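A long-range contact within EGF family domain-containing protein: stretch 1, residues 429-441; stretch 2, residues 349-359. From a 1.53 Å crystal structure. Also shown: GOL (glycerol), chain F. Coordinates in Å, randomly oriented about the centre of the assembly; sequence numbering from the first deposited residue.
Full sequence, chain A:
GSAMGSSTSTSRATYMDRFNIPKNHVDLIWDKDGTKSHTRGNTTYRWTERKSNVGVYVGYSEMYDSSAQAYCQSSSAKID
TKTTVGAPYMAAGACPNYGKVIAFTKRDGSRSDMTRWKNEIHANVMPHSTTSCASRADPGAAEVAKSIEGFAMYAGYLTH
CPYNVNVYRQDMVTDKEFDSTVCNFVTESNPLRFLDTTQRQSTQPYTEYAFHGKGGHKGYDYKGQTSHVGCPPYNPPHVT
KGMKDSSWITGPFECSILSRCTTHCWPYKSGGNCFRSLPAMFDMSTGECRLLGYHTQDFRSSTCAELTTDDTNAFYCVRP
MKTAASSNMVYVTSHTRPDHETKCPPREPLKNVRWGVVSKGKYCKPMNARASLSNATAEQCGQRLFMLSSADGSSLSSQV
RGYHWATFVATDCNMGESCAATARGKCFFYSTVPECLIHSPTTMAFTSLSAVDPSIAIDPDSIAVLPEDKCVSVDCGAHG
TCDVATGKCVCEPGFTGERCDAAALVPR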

# COMPACT_ATOMS: atom_id res chain seq x y z
N PHE A 429 -21.33 6.20 16.24
CA PHE A 429 -19.91 6.49 16.01
C PHE A 429 -19.22 6.94 17.29
O PHE A 429 -19.78 7.74 18.07
CB PHE A 429 -19.76 7.57 14.93
CG PHE A 429 -20.33 7.21 13.60
CD1 PHE A 429 -19.66 6.34 12.75
CD2 PHE A 429 -21.52 7.77 13.16
CE1 PHE A 429 -20.18 6.02 11.51
CE2 PHE A 429 -22.04 7.44 11.93
CZ PHE A 429 -21.37 6.56 11.10
N TYR A 430 -18.00 6.46 17.50
CA TYR A 430 -17.24 6.73 18.71
C TYR A 430 -15.84 7.25 18.44
O TYR A 430 -15.20 6.85 17.46
CB TYR A 430 -17.12 5.46 19.55
CG TYR A 430 -18.43 4.77 19.82
CD1 TYR A 430 -19.33 5.27 20.76
CD2 TYR A 430 -18.76 3.58 19.17
CE1 TYR A 430 -20.51 4.62 21.02
CE2 TYR A 430 -19.94 2.93 19.42
CZ TYR A 430 -20.81 3.45 20.35
OH TYR A 430 -21.99 2.78 20.59
N SER A 431 -15.35 8.10 19.35
CA SER A 431 -13.95 8.52 19.34
C SER A 431 -13.21 8.10 20.62
O SER A 431 -12.07 8.50 20.83
CB SER A 431 -13.85 10.04 19.16
OG SER A 431 -14.45 10.71 20.25
N THR A 432 -13.87 7.26 21.43
CA THR A 432 -13.32 6.74 22.68
C THR A 432 -12.64 5.40 22.43
O THR A 432 -13.17 4.57 21.71
CB THR A 432 -14.42 6.53 23.73
OG1 THR A 432 -15.11 7.77 23.97
CG2 THR A 432 -13.84 6.02 25.05
N VAL A 433 -11.47 5.19 23.04
CA VAL A 433 -10.75 3.92 22.92
C VAL A 433 -11.51 2.84 23.69
O VAL A 433 -11.75 2.99 24.88
CB VAL A 433 -9.32 4.05 23.44
CG1 VAL A 433 -8.61 2.69 23.49
CG2 VAL A 433 -8.53 5.01 22.58
N PRO A 434 -11.86 1.73 23.02
CA PRO A 434 -12.64 0.69 23.70
C PRO A 434 -11.81 -0.22 24.61
O PRO A 434 -10.62 -0.44 24.36
CB PRO A 434 -13.23 -0.12 22.54
CG PRO A 434 -12.21 -0.01 21.46
CD PRO A 434 -11.65 1.41 21.59
N GLU A 435 -12.45 -0.75 25.65
CA GLU A 435 -11.77 -1.60 26.64
C GLU A 435 -12.42 -2.97 26.76
O GLU A 435 -11.86 -3.86 27.38
CB GLU A 435 -11.77 -0.93 28.01
CG GLU A 435 -11.15 0.45 28.02
CD GLU A 435 -11.48 1.22 29.29
OE1 GLU A 435 -12.19 0.67 30.17
OE2 GLU A 435 -11.03 2.38 29.41
N CYS A 436 -13.63 -3.11 26.22
CA CYS A 436 -14.37 -4.35 26.30
C CYS A 436 -15.49 -4.38 25.28
O CYS A 436 -15.75 -3.39 24.60
CB CYS A 436 -14.94 -4.56 27.71
SG CYS A 436 -15.97 -3.18 28.34
N LEU A 437 -16.14 -5.53 25.18
CA LEU A 437 -17.26 -5.72 24.27
C LEU A 437 -18.45 -6.32 25.01
O LEU A 437 -18.29 -7.10 25.95
CB LEU A 437 -16.85 -6.63 23.10
CG LEU A 437 -15.75 -6.07 22.20
CD1 LEU A 437 -15.17 -7.18 21.33
CD2 LEU A 437 -16.28 -4.94 21.34
N ILE A 438 -19.64 -5.94 24.58
CA ILE A 438 -20.89 -6.47 25.11
C ILE A 438 -21.55 -7.32 24.03
O ILE A 438 -21.71 -6.85 22.91
CB ILE A 438 -21.87 -5.35 25.52
CG1 ILE A 438 -21.24 -4.44 26.57
CG2 ILE A 438 -23.19 -5.93 26.03
CD1 ILE A 438 -21.99 -3.13 26.75
N HIS A 439 -21.96 -8.54 24.37
CA HIS A 439 -22.64 -9.38 23.40
C HIS A 439 -24.07 -8.91 23.16
O HIS A 439 -24.77 -8.52 24.09
CB HIS A 439 -22.67 -10.83 23.86
CG HIS A 439 -23.25 -11.77 22.85
ND1 HIS A 439 -24.59 -12.13 22.85
CD2 HIS A 439 -22.70 -12.39 21.78
CE1 HIS A 439 -24.82 -12.94 21.83
NE2 HIS A 439 -23.69 -13.12 21.17
N SER A 440 -24.49 -8.95 21.90
CA SER A 440 -25.87 -8.69 21.55
C SER A 440 -26.25 -9.41 20.27
O SER A 440 -25.46 -9.49 19.34
CB SER A 440 -26.12 -7.19 21.37
OG SER A 440 -27.40 -6.98 20.79
N PRO A 441 -27.48 -9.92 20.21
CA PRO A 441 -27.86 -10.59 18.96
C PRO A 441 -27.98 -9.65 17.76
O PRO A 441 -27.80 -10.11 16.64
CB PRO A 441 -29.23 -11.20 19.29
CG PRO A 441 -29.74 -10.44 20.46
CD PRO A 441 -28.53 -10.03 21.24
C1 GOL F . -24.78 0.97 21.01
O1 GOL F . -24.47 -0.20 21.74
C2 GOL F . -25.65 1.88 21.87
O2 GOL F . -25.58 1.48 23.21
C3 GOL F . -25.30 3.37 21.70
O3 GOL F . -23.96 3.71 22.07
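Stretch 2, residues 349-359: PLKNVRWGVVS

Stretch 2 runs antiparallel to strand 436-440, pairing through its strand 353-359. The axes cross at 150° and approach to 4.4 Å. C436 pairs with G356, L437 with W355, I438 with R354 and H439 with V353. R354 N donates to I438 O (2.8 Å), and I438 N returns a bond to R354 O (3.0 Å). G356 N donates to C436 O (2.9 Å). At the far end S440 N reaches N352 O (2.9 Å). N352 has positive phi and psi (63/32) where the chain turns, and its chi1 is m; ND2 donates to S440 O (3.2 Å).

L437, V353 and W355 share one face. L437 (m, t) sets CD2 3.6 Å from W355 CE3 and CB 4.1 Å from V353 CB. With chi1 m and chi2 108°, the W355 ring lies where CE3 also meets P434 CB at 3.5 Å and CD1 lies 4.1 Å from Y430 CD2.

C436, I438 and R354 occupy the other face. R354 (m, t, p, chi4 -167°) lays one guanidinium face over I438 CD1. At the guanidinium edge, R354 NE donates to glycerol O1 (2.8 Å), while water 1 links NH1 to H439 O. C436, chi1 p, brings SG 3.2 Å from V357 C, beside side-chain-free G356. E435 (m, t, chi3 0°) places OE1 2.9 Å from V358 N, accepting its hydrogen bond.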

# COMPACT_ATOMS: atom_id res chain seq x y z
N PRO A 349 -15.30 -7.44 10.34
CA PRO A 349 -16.09 -6.84 11.42
C PRO A 349 -16.37 -7.85 12.51
O PRO A 349 -16.22 -9.05 12.27
CB PRO A 349 -17.38 -6.40 10.72
CG PRO A 349 -17.07 -6.35 9.30
CD PRO A 349 -16.02 -7.40 9.06
N LEU A 350 -16.78 -7.38 13.69
CA LEU A 350 -17.03 -8.26 14.81
C LEU A 350 -18.53 -8.46 14.98
O LEU A 350 -19.26 -7.51 15.30
CB LEU A 350 -16.39 -7.70 16.08
CG LEU A 350 -14.91 -7.33 16.00
CD1 LEU A 350 -14.49 -6.64 17.27
CD2 LEU A 350 -14.06 -8.57 15.72
N LYS A 351 -19.01 -9.68 14.77
CA LYS A 351 -20.44 -9.93 14.85
C LYS A 351 -20.91 -10.01 16.30
O LYS A 351 -20.18 -10.47 17.19
CB LYS A 351 -20.82 -11.21 14.10
CG LYS A 351 -20.30 -12.50 14.70
CD LYS A 351 -20.93 -13.70 14.01
CE LYS A 351 -20.43 -15.01 14.59
NZ LYS A 351 -21.15 -16.16 14.00
N ASN A 352 -22.13 -9.53 16.51
CA ASN A 352 -22.86 -9.74 17.74
C ASN A 352 -22.21 -9.13 18.97
O ASN A 352 -22.35 -9.64 20.07
CB ASN A 352 -23.08 -11.25 17.97
CG ASN A 352 -23.95 -11.88 16.90
OD1 ASN A 352 -23.52 -12.78 16.19
ND2 ASN A 352 -25.19 -11.40 16.78
N VAL A 353 -21.51 -8.01 18.78
CA VAL A 353 -20.94 -7.29 19.91
C VAL A 353 -21.07 -5.79 19.74
O VAL A 353 -21.28 -5.30 18.63
CB VAL A 353 -19.46 -7.65 20.15
CG1 VAL A 353 -19.33 -9.07 20.73
CG2 VAL A 353 -18.64 -7.51 18.86
N ARG A 354 -20.95 -5.10 20.87
CA ARG A 354 -21.03 -3.64 20.97
C ARG A 354 -19.78 -3.09 21.67
O ARG A 354 -19.38 -3.63 22.70
CB ARG A 354 -22.27 -3.21 21.76
CG ARG A 354 -23.58 -3.81 21.32
CD ARG A 354 -24.58 -3.90 22.48
NE ARG A 354 -24.90 -2.59 23.04
CZ ARG A 354 -25.53 -2.40 24.20
NH1 ARG A 354 -25.90 -3.44 24.94
NH2 ARG A 354 -25.79 -1.17 24.63
N TRP A 355 -19.17 -2.03 21.15
CA TRP A 355 -18.01 -1.43 21.82
C TRP A 355 -18.36 -0.88 23.20
O TRP A 355 -19.38 -0.21 23.36
CB TRP A 355 -17.42 -0.27 21.00
CG TRP A 355 -16.96 -0.64 19.62
CD1 TRP A 355 -17.56 -0.32 18.44
CD2 TRP A 355 -15.79 -1.40 19.28
NE1 TRP A 355 -16.84 -0.83 17.39
CE2 TRP A 355 -15.75 -1.49 17.88
CE3 TRP A 355 -14.78 -2.00 20.03
CZ2 TRP A 355 -14.74 -2.18 17.21
CZ3 TRP A 355 -13.78 -2.68 19.37
CH2 TRP A 355 -13.77 -2.77 17.97
N GLY A 356 -17.49 -1.12 24.18
CA GLY A 356 -17.70 -0.58 25.51
C GLY A 356 -16.42 -0.25 26.25
O GLY A 356 -15.31 -0.41 25.73
N VAL A 357 -16.60 0.24 27.48
CA VAL A 357 -15.49 0.47 28.40
C VAL A 357 -15.83 -0.25 29.71
O VAL A 357 -17.00 -0.52 29.98
CB VAL A 357 -15.23 1.97 28.66
CG1 VAL A 357 -14.77 2.65 27.37
CG2 VAL A 357 -16.47 2.65 29.23
N VAL A 358 -14.83 -0.59 30.50
CA VAL A 358 -15.06 -1.39 31.70
C VAL A 358 -15.82 -0.55 32.73
O VAL A 358 -15.56 0.64 32.89
CB VAL A 358 -13.75 -1.92 32.29
CG1 VAL A 358 -13.99 -2.63 33.62
CG2 VAL A 358 -13.08 -2.89 31.31
N SER A 359 -16.76 -1.20 33.39
CA SER A 359 -17.53 -0.57 34.46
C SER A 359 -17.53 -1.48 35.68
O SER A 359 -17.87 -2.65 35.59
CB SER A 359 -18.96 -0.29 33.99
OG SER A 359 -19.72 0.34 35.01
O HOH W 1 -26.50 -6.30 24.70
O HOH W 2 -21.39 0.29 21.52
O HOH W 3 -13.35 1.97 32.33